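Local coordinates for hypothetical protein Atu2144 (Agrobacterium tumefaciens, PDB 2ODF) that is of unknown function but probably acts as a metal-dependent amidohydrolase related to N-formylglutamate amidohydrolase, at residues T44-S48 against D107-N111; H55-D59 against F82-V86. Numbering follows the deposited sequence.

Overall arrangement
Contacts 1 and 2 lie on the same side of the chain's centre, with their own centres about 12 Å apart. Contact 2 (55-59 with 82-86) is buried, about 11 Å from the chain centre. Contact 1 (44-48 with 107-111) is farther out, about 22 Å away, and only partly buried. Both involve the chain around helix 49-52: 44-48 runs into it and 55-59 follows it. L85 joins them: its side chain packs on L45, L47 and I108, and its carbonyl probably accepts a hydrogen bond from N111. Contact 1 is a turn held by one backbone hydrogen bond and apolar contacts. Contact 2 relies on a serine hydroxyl, two bridging waters and a long salt bridge, with alanine-leucine packing.

Contact 1: residues T44-S48 against D107-N111; sequences TLGLS and DIPGN
L45 overlaps I108 and G110 with its side chain, in the m,t rotamer. L45 CB lies 4.1 Å from I108 CG2, and L45 CD2 comes to 4.1 Å from N111 OD1. A CB on G110 would clash with L45 CD2, so the lack of a side chain there allows the close approach. The CA atoms of L45 and G110 are 4.1 Å apart, and those of G46 and P109 are 5.2 Å apart. T44-L47 is a type I' beta turn. L45 (phi/psi 53/20) and G46 (77/17) are its two central residues, and L47 N bonds T44 O at 2.9 Å. The turn offers its central carbonyl outward: G110 N donates to L45 O at 2.8 Å, the one hydrogen bond between the segments. The partner segment bends at P109-G110, a short 3-10 segment, with N111 N bonded to I108 O at 2.8 Å. P109 CD rests 3.5 Å from L45 O. L47, also m,t, brings CD2 to 3.3 Å from D107 O and 4.1 Å from I108 CG1. The arrangement is plain packing of a tight turn on a 3-10 bend. S48 is the N-cap of helix 49-52, its OG bonded to V51 N. The other segment leaves strand 106-107 and leads toward helix 116-143, whose R122 bonds N111 OD1, while N111 ND2 bonds P100 O.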
loop_
_atom_site.group_PDB
_atom_site.type_symbol
_atom_site.label_atom_id
_atom_site.label_comp_id
_atom_site.label_asym_id
_atom_site.label_seq_id
_atom_site.Cartn_x
_atom_site.Cartn_y
_atom_site.Cartn_z
ATOM N N THR A 44 -16.167 16.627 5.554
ATOM C CA THR A 44 -15.328 17.343 6.518
ATOM C C THR A 44 -14.407 16.426 7.361
ATOM O O THR A 44 -13.712 16.898 8.238
ATOM C CB THR A 44 -16.222 18.155 7.481
ATOM O OG1 THR A 44 -16.964 17.262 8.315
ATOM C CG2 THR A 44 -17.194 19.067 6.694
ATOM N N LEU A 45 -14.452 15.116 7.131
ATOM C CA LEU A 45 -13.874 14.130 8.071
ATOM C C LEU A 45 -14.367 14.283 9.517
ATOM O O LEU A 45 -13.738 13.793 10.450
ATOM C CB LEU A 45 -12.343 14.180 8.044
ATOM C CG LEU A 45 -11.645 13.698 6.773
ATOM C CD1 LEU A 45 -10.162 14.132 6.798
ATOM C CD2 LEU A 45 -11.767 12.189 6.563
ATOM N N GLY A 46 -15.500 14.962 9.685
ATOM C CA GLY A 46 -16.037 15.256 11.003
ATOM C C GLY A 46 -15.338 16.379 11.733
ATOM O O GLY A 46 -15.519 16.522 12.944
ATOM N N LEU A 47 -14.577 17.206 11.000
ATOM C CA LEU A 47 -13.805 18.311 11.586
ATOM C C LEU A 47 -14.432 19.682 11.326
ATOM O O LEU A 47 -15.195 19.886 10.369
ATOM C CB LEU A 47 -12.368 18.336 11.021
ATOM C CG LEU A 47 -11.524 17.087 11.232
ATOM C CD1 LEU A 47 -10.231 17.162 10.402
ATOM C CD2 LEU A 47 -11.202 16.871 12.723
ATOM N N SER A 48 -14.091 20.619 12.199
ATOM C CA SER A 48 -14.562 21.994 12.078
ATOM C C SER A 48 -13.854 22.728 10.946
ATOM O O SER A 48 -12.741 22.380 10.569
ATOM C CB SER A 48 -14.328 22.739 13.390
ATOM O OG SER A 48 -12.955 23.039 13.551
ATOM N N ASP A 107 -9.754 15.116 17.773
ATOM C CA ASP A 107 -10.207 13.846 17.265
ATOM C C ASP A 107 -10.694 13.968 15.808
ATOM O O ASP A 107 -11.285 14.980 15.412
ATOM C CB ASP A 107 -11.330 13.355 18.163
ATOM C CG ASP A 107 -11.934 12.084 17.681
ATOM O OD1 ASP A 107 -11.198 11.066 17.586
ATOM O OD2 ASP A 107 -13.143 12.097 17.390
ATOM N N ILE A 108 -10.410 12.947 15.001
ATOM C CA ILE A 108 -10.799 12.943 13.588
ATOM C C ILE A 108 -11.786 11.809 13.324
ATOM O O ILE A 108 -11.359 10.687 12.997
ATOM C CB ILE A 108 -9.578 12.777 12.642
ATOM C CG1 ILE A 108 -8.496 13.825 12.972
ATOM C CG2 ILE A 108 -10.006 12.942 11.164
ATOM C CD1 ILE A 108 -7.101 13.433 12.471
ATOM N N PRO A 109 -13.100 12.081 13.467
ATOM C CA PRO A 109 -14.077 10.996 13.252
ATOM C C PRO A 109 -13.933 10.276 11.927
ATOM O O PRO A 109 -14.135 9.064 11.868
ATOM C CB PRO A 109 -15.450 11.715 13.339
ATOM C CG PRO A 109 -15.197 12.855 14.243
ATOM C CD PRO A 109 -13.765 13.317 13.914
ATOM N N GLY A 110 -13.535 11.000 10.879
ATOM C CA GLY A 110 -13.313 10.398 9.584
ATOM C C GLY A 110 -12.212 9.372 9.555
ATOM O O GLY A 110 -12.134 8.598 8.609
ATOM N N ASN A 111 -11.357 9.369 10.575
ATOM C CA ASN A 111 -10.278 8.381 10.685
ATOM C C ASN A 111 -10.459 7.353 11.791
ATOM O O ASN A 111 -9.524 6.602 12.134
ATOM C CB ASN A 111 -8.950 9.127 10.840
ATOM C CG ASN A 111 -8.529 9.830 9.551
ATOM O OD1 ASN A 111 -9.206 9.705 8.532
ATOM N ND2 ASN A 111 -7.405 10.557 9.588
#

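Contact 2: residues H55-D59 against F82-V86; sequences HAAWD and FSRLV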
loop_
_atom_site.group_PDB
_atom_site.type_symbol
_atom_site.label_atom_id
_atom_site.label_comp_id
_atom_site.label_asym_id
_atom_site.label_seq_id
_atom_site.Cartn_x
_atom_site.Cartn_y
_atom_site.Cartn_z
ATOM N N HIS A 55 -3.068 23.980 10.141
ATOM C CA HIS A 55 -1.923 23.101 9.907
ATOM C C HIS A 55 -2.186 21.609 10.126
ATOM O O HIS A 55 -1.324 20.812 9.773
ATOM C CB HIS A 55 -0.739 23.538 10.780
ATOM C CG HIS A 55 -0.966 23.306 12.238
ATOM N ND1 HIS A 55 -0.602 22.140 12.868
ATOM C CD2 HIS A 55 -1.575 24.070 13.178
ATOM C CE1 HIS A 55 -0.968 22.193 14.135
ATOM N NE2 HIS A 55 -1.557 23.356 14.350
ATOM N N ALA A 56 -3.347 21.211 10.699
ATOM C CA ALA A 56 -3.723 19.785 10.758
ATOM C C ALA A 56 -3.807 19.172 9.347
ATOM O O ALA A 56 -3.448 18.009 9.146
ATOM C CB ALA A 56 -5.084 19.587 11.474
ATOM N N ALA A 57 -4.291 19.974 8.396
ATOM C CA ALA A 57 -4.600 19.523 7.041
ATOM C C ALA A 57 -3.462 19.621 6.044
ATOM O O ALA A 57 -3.520 18.969 5.009
ATOM C CB ALA A 57 -5.798 20.277 6.499
ATOM N N TRP A 58 -2.449 20.425 6.333
ATOM C CA TRP A 58 -1.346 20.659 5.407
ATOM C C TRP A 58 -0.189 21.373 6.103
ATOM O O TRP A 58 -0.289 21.732 7.278
ATOM C CB TRP A 58 -1.842 21.476 4.202
ATOM C CG TRP A 58 -2.134 22.917 4.502
ATOM C CD1 TRP A 58 -2.659 23.438 5.646
ATOM C CD2 TRP A 58 -1.906 24.018 3.634
ATOM N NE1 TRP A 58 -2.769 24.784 5.533
ATOM C CE2 TRP A 58 -2.321 25.169 4.304
ATOM C CE3 TRP A 58 -1.393 24.139 2.336
ATOM C CZ2 TRP A 58 -2.237 26.439 3.729
ATOM C CZ3 TRP A 58 -1.319 25.384 1.767
ATOM C CH2 TRP A 58 -1.741 26.526 2.462
ATOM N N ASP A 59 0.921 21.522 5.388
ATOM C CA ASP A 59 2.047 22.369 5.821
ATOM C C ASP A 59 1.863 23.710 5.113
ATOM O O ASP A 59 2.249 23.864 3.935
ATOM C CB ASP A 59 3.389 21.771 5.392
ATOM C CG ASP A 59 3.795 20.566 6.194
ATOM O OD1 ASP A 59 2.942 19.958 6.905
ATOM O OD2 ASP A 59 4.982 20.169 6.058
ATOM N N PHE A 82 -3.705 16.119 -2.147
ATOM C CA PHE A 82 -4.693 15.942 -1.091
ATOM C C PHE A 82 -4.073 15.815 0.278
ATOM O O PHE A 82 -2.881 15.489 0.412
ATOM C CB PHE A 82 -5.606 14.724 -1.410
ATOM C CG PHE A 82 -6.332 14.884 -2.720
ATOM C CD1 PHE A 82 -7.549 15.529 -2.782
ATOM C CD2 PHE A 82 -5.720 14.499 -3.900
ATOM C CE1 PHE A 82 -8.157 15.751 -3.998
ATOM C CE2 PHE A 82 -6.319 14.700 -5.093
ATOM C CZ PHE A 82 -7.536 15.326 -5.150
ATOM N N SER A 83 -4.906 16.092 1.289
ATOM C CA SER A 83 -4.473 16.291 2.654
ATOM C C SER A 83 -3.851 15.077 3.305
ATOM O O SER A 83 -4.332 13.921 3.129
ATOM C CB SER A 83 -5.651 16.724 3.525
ATOM O OG SER A 83 -5.261 16.867 4.874
ATOM N N ARG A 84 -2.828 15.369 4.106
ATOM C CA ARG A 84 -2.172 14.396 4.979
ATOM C C ARG A 84 -3.159 13.795 6.004
ATOM O O ARG A 84 -2.835 12.798 6.667
ATOM C CB ARG A 84 -1.015 15.056 5.745
ATOM C CG ARG A 84 -1.465 16.176 6.745
ATOM C CD ARG A 84 -0.308 16.781 7.506
ATOM N NE ARG A 84 0.400 15.778 8.291
ATOM C CZ ARG A 84 1.407 16.017 9.119
ATOM N NH1 ARG A 84 1.880 17.241 9.271
ATOM N NH2 ARG A 84 1.966 15.013 9.771
ATOM N N LEU A 85 -4.301 14.455 6.205
ATOM C CA LEU A 85 -5.343 13.890 7.087
ATOM C C LEU A 85 -5.952 12.616 6.529
ATOM O O LEU A 85 -6.348 11.741 7.315
ATOM C CB LEU A 85 -6.447 14.889 7.374
ATOM C CG LEU A 85 -6.092 16.074 8.271
ATOM C CD1 LEU A 85 -7.211 17.080 8.161
ATOM C CD2 LEU A 85 -5.875 15.655 9.671
ATOM N N VAL A 86 -6.023 12.501 5.202
ATOM C CA VAL A 86 -6.537 11.312 4.559
ATOM C C VAL A 86 -5.446 10.227 4.500
ATOM O O VAL A 86 -5.658 9.080 4.902
ATOM C CB VAL A 86 -7.122 11.609 3.156
ATOM C CG1 VAL A 86 -7.712 10.318 2.544
ATOM C CG2 VAL A 86 -8.234 12.665 3.273
HETATM O O HOH W 1 1.199 20.015 9.028
HETATM O O HOH W 2 -1.277 17.745 3.570
#
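S83 OG makes the direct hydrogen bond of this contact, donating to A57 O at 2.7 Å. S83 OG also accepts from L85 N at 2.9 Å, an ST turn. V86 N also bonds S83 O at 3.0 Å, so the backbone curls tightly here. Water 2 reinforces the joint. It sits 2.9 Å from A57 O and 2.9 Å from R84 N. Water 1 joins the D59 and R84 side chains to the backbone carbonyl of H55: it is 2.7 Å from H55 O, 2.7 Å from D59 OD1 and 2.9 Å from R84 NH1. The direct D59 OD1 to R84 NH1 salt bridge is long, at 3.8 Å. Both charges have other partners. R84 forms a salt bridge with D88. D59 OD2 accepts from S155 N, in strand 149-156, and D59 OD1 has a weak hydrogen bond with H33, just past strand 27-31. The contact therefore lies by the C-terminal ends of parallel strands of the central sheet. That is where alpha/beta enzymes commonly place their active sites, which is consistent with a nearby site here. Packing completes the join. R84 lays its aliphatic part along the backbone of 55-59, with CG 3.6 Å from A56 O. L85 points toward 55-59: its CG is 3.4 Å from A56 O, and its CD1 lies 3.7 Å from A57 CA and 3.9 Å from A57 CB.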